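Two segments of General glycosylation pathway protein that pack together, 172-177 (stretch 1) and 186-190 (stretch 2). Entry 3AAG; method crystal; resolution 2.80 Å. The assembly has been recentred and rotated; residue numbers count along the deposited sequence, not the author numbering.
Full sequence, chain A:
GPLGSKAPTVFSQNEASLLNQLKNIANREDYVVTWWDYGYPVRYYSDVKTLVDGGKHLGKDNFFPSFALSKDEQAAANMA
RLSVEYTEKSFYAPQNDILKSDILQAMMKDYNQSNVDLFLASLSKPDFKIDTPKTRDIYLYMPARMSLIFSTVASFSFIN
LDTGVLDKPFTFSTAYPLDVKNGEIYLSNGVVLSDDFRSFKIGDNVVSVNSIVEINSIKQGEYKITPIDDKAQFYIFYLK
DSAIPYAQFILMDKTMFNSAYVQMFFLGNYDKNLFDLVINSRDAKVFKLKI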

# COMPACT_ATOMS: atom_id res chain seq x y z
N PHE A 172 8.25 -7.12 4.39
CA PHE A 172 8.01 -5.75 4.83
C PHE A 172 8.08 -5.69 6.35
O PHE A 172 7.06 -5.71 7.03
CB PHE A 172 6.64 -5.26 4.35
CG PHE A 172 6.48 -3.77 4.39
CD1 PHE A 172 6.85 -3.00 3.30
CD2 PHE A 172 5.95 -3.14 5.50
CE1 PHE A 172 6.70 -1.62 3.32
CE2 PHE A 172 5.80 -1.77 5.53
CZ PHE A 172 6.17 -1.01 4.44
N SER A 173 9.30 -5.64 6.88
CA SER A 173 9.51 -5.65 8.32
C SER A 173 9.89 -4.26 8.82
O SER A 173 10.93 -3.72 8.43
CB SER A 173 10.58 -6.67 8.71
OG SER A 173 10.48 -7.01 10.08
N THR A 174 9.05 -3.69 9.66
CA THR A 174 9.36 -2.41 10.29
C THR A 174 9.87 -2.62 11.71
O THR A 174 9.56 -3.63 12.35
CB THR A 174 8.12 -1.49 10.33
OG1 THR A 174 7.10 -2.08 11.14
CG2 THR A 174 7.58 -1.28 8.92
N ALA A 175 10.67 -1.68 12.19
CA ALA A 175 11.34 -1.84 13.48
C ALA A 175 11.84 -0.52 14.05
O ALA A 175 12.10 0.43 13.31
CB ALA A 175 12.48 -2.84 13.36
N TYR A 176 11.97 -0.48 15.37
CA TYR A 176 12.59 0.65 16.05
C TYR A 176 13.89 0.19 16.72
O TYR A 176 14.04 -0.98 17.04
CB TYR A 176 11.64 1.21 17.11
CG TYR A 176 11.04 0.15 18.00
CD1 TYR A 176 11.45 -0.00 19.32
CD2 TYR A 176 10.06 -0.72 17.52
CE1 TYR A 176 10.91 -0.98 20.13
CE2 TYR A 176 9.51 -1.70 18.33
CZ TYR A 176 9.94 -1.82 19.63
OH TYR A 176 9.39 -2.79 20.44
N PRO A 177 14.83 1.13 16.92
CA PRO A 177 16.10 0.81 17.58
C PRO A 177 15.91 0.41 19.04
O PRO A 177 15.22 1.11 19.79
CB PRO A 177 16.88 2.13 17.49
CG PRO A 177 16.21 2.91 16.41
CD PRO A 177 14.77 2.53 16.48
N TYR A 186 20.77 -2.15 16.98
CA TYR A 186 19.94 -3.27 17.41
C TYR A 186 18.46 -3.01 17.11
O TYR A 186 17.73 -2.49 17.96
CB TYR A 186 20.13 -3.54 18.90
CG TYR A 186 21.44 -4.00 19.18
N LEU A 187 18.04 -3.36 15.90
CA LEU A 187 16.66 -3.13 15.48
C LEU A 187 15.69 -4.05 16.21
O LEU A 187 16.07 -5.14 16.66
CB LEU A 187 16.52 -3.31 13.97
CG LEU A 187 17.05 -2.16 13.10
CD1 LEU A 187 16.85 -2.47 11.63
CD2 LEU A 187 16.38 -0.85 13.48
N SER A 188 14.44 -3.62 16.32
CA SER A 188 13.45 -4.32 17.14
C SER A 188 12.99 -5.62 16.49
O SER A 188 12.39 -6.47 17.15
CB SER A 188 12.25 -3.41 17.42
OG SER A 188 11.62 -3.01 16.21
N ASN A 189 13.27 -5.76 15.20
CA ASN A 189 12.87 -6.96 14.46
C ASN A 189 13.95 -8.04 14.47
O ASN A 189 14.00 -8.88 13.58
CB ASN A 189 12.49 -6.60 13.02
CG ASN A 189 13.59 -5.84 12.31
OD1 ASN A 189 14.39 -5.14 12.93
ND2 ASN A 189 13.64 -5.98 10.99
N GLY A 190 14.81 -7.99 15.48
CA GLY A 190 15.86 -8.99 15.63
C GLY A 190 17.00 -8.78 14.66
O GLY A 190 17.92 -9.60 14.57

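The two stretches belong to one chain and run roughly antiparallel: the vector from CA of Ser-173 to CA of Pro-177 lies 152° from that joining CA of Tyr-186 to CA of Asn-189. Their contact buries 349 Å², counting both sides. Stretch 1 is strand from Phe-172 to Ala-175, whereas stretch 2 enters as strand at Tyr-186 and then folds into a type I beta turn from Leu-187 to Gly-190. That turn is closed by a weak backbone hydrogen bond, Gly-190 N to Leu-187 O at 3.3 Å, and Gly-190 itself has the positive phi (75°) that glycine accommodates readily.

Phe-172 lies out of reach of stretch 2, so the contact starts at Ser-173. There the CA-to-CB bond points toward the turn, and Asn-189 ND2 donates a weak hydrogen bond to Ser-173 OG (3.4 Å, N-H...O angle 146°). Thr-174 follows the alternation of a strand and points away; its closest approach is through the backbone, with Thr-174 O 4.2 Å from Asn-189 CB.

Ala-175 points toward stretch 2 again, and its small methyl group fits among several neighbours. Ala-175 CB lies 4.1 Å from Leu-187 CB, an apolar contact, but only 3.0 Å from both Ser-188 OG and Asn-189 OD1.

Tyr-176 makes the strongest polar link. Its backbone N donates to Ser-188 OG at 2.7 Å with an angle of 148°, so a side-chain hydroxyl takes the acceptor role that a carbonyl would usually play between strands. In return, Ser-188 N donates to Tyr-176 O at 2.8 Å; the distance is short, but the 115° angle makes this bond weak. The Tyr-176 CA-to-CB bond points away, yet the end of the side chain comes nearer, with CD2 of Tyr-176 3.1 Å from Ser-188 OG and chi1 at 48° (p). Ser-188 CB sits over one face of the Tyr-176 ring, 3.4 Å from its centroid and 15° off the normal, which identifies a CH-pi contact. Ser-188, also in the p rotamer (chi1 60°), thus meets Tyr-176 through backbone, hydroxyl and methylene together.

At Pro-177 the backbones pair with Leu-187 as an antiparallel, non-hydrogen-bonded bridge, with CA of Pro-177 4.5 Å from CA of Leu-187 and both side chains on the same face of the sheet. Proline has no amide hydrogen to donate, which suits such a position. Leu-187 CD2 comes within 4.3 Å of Pro-177 N, while Tyr-186 O approaches Pro-177 C at 3.6 Å. The Tyr-186 ring is not modelled beyond CG.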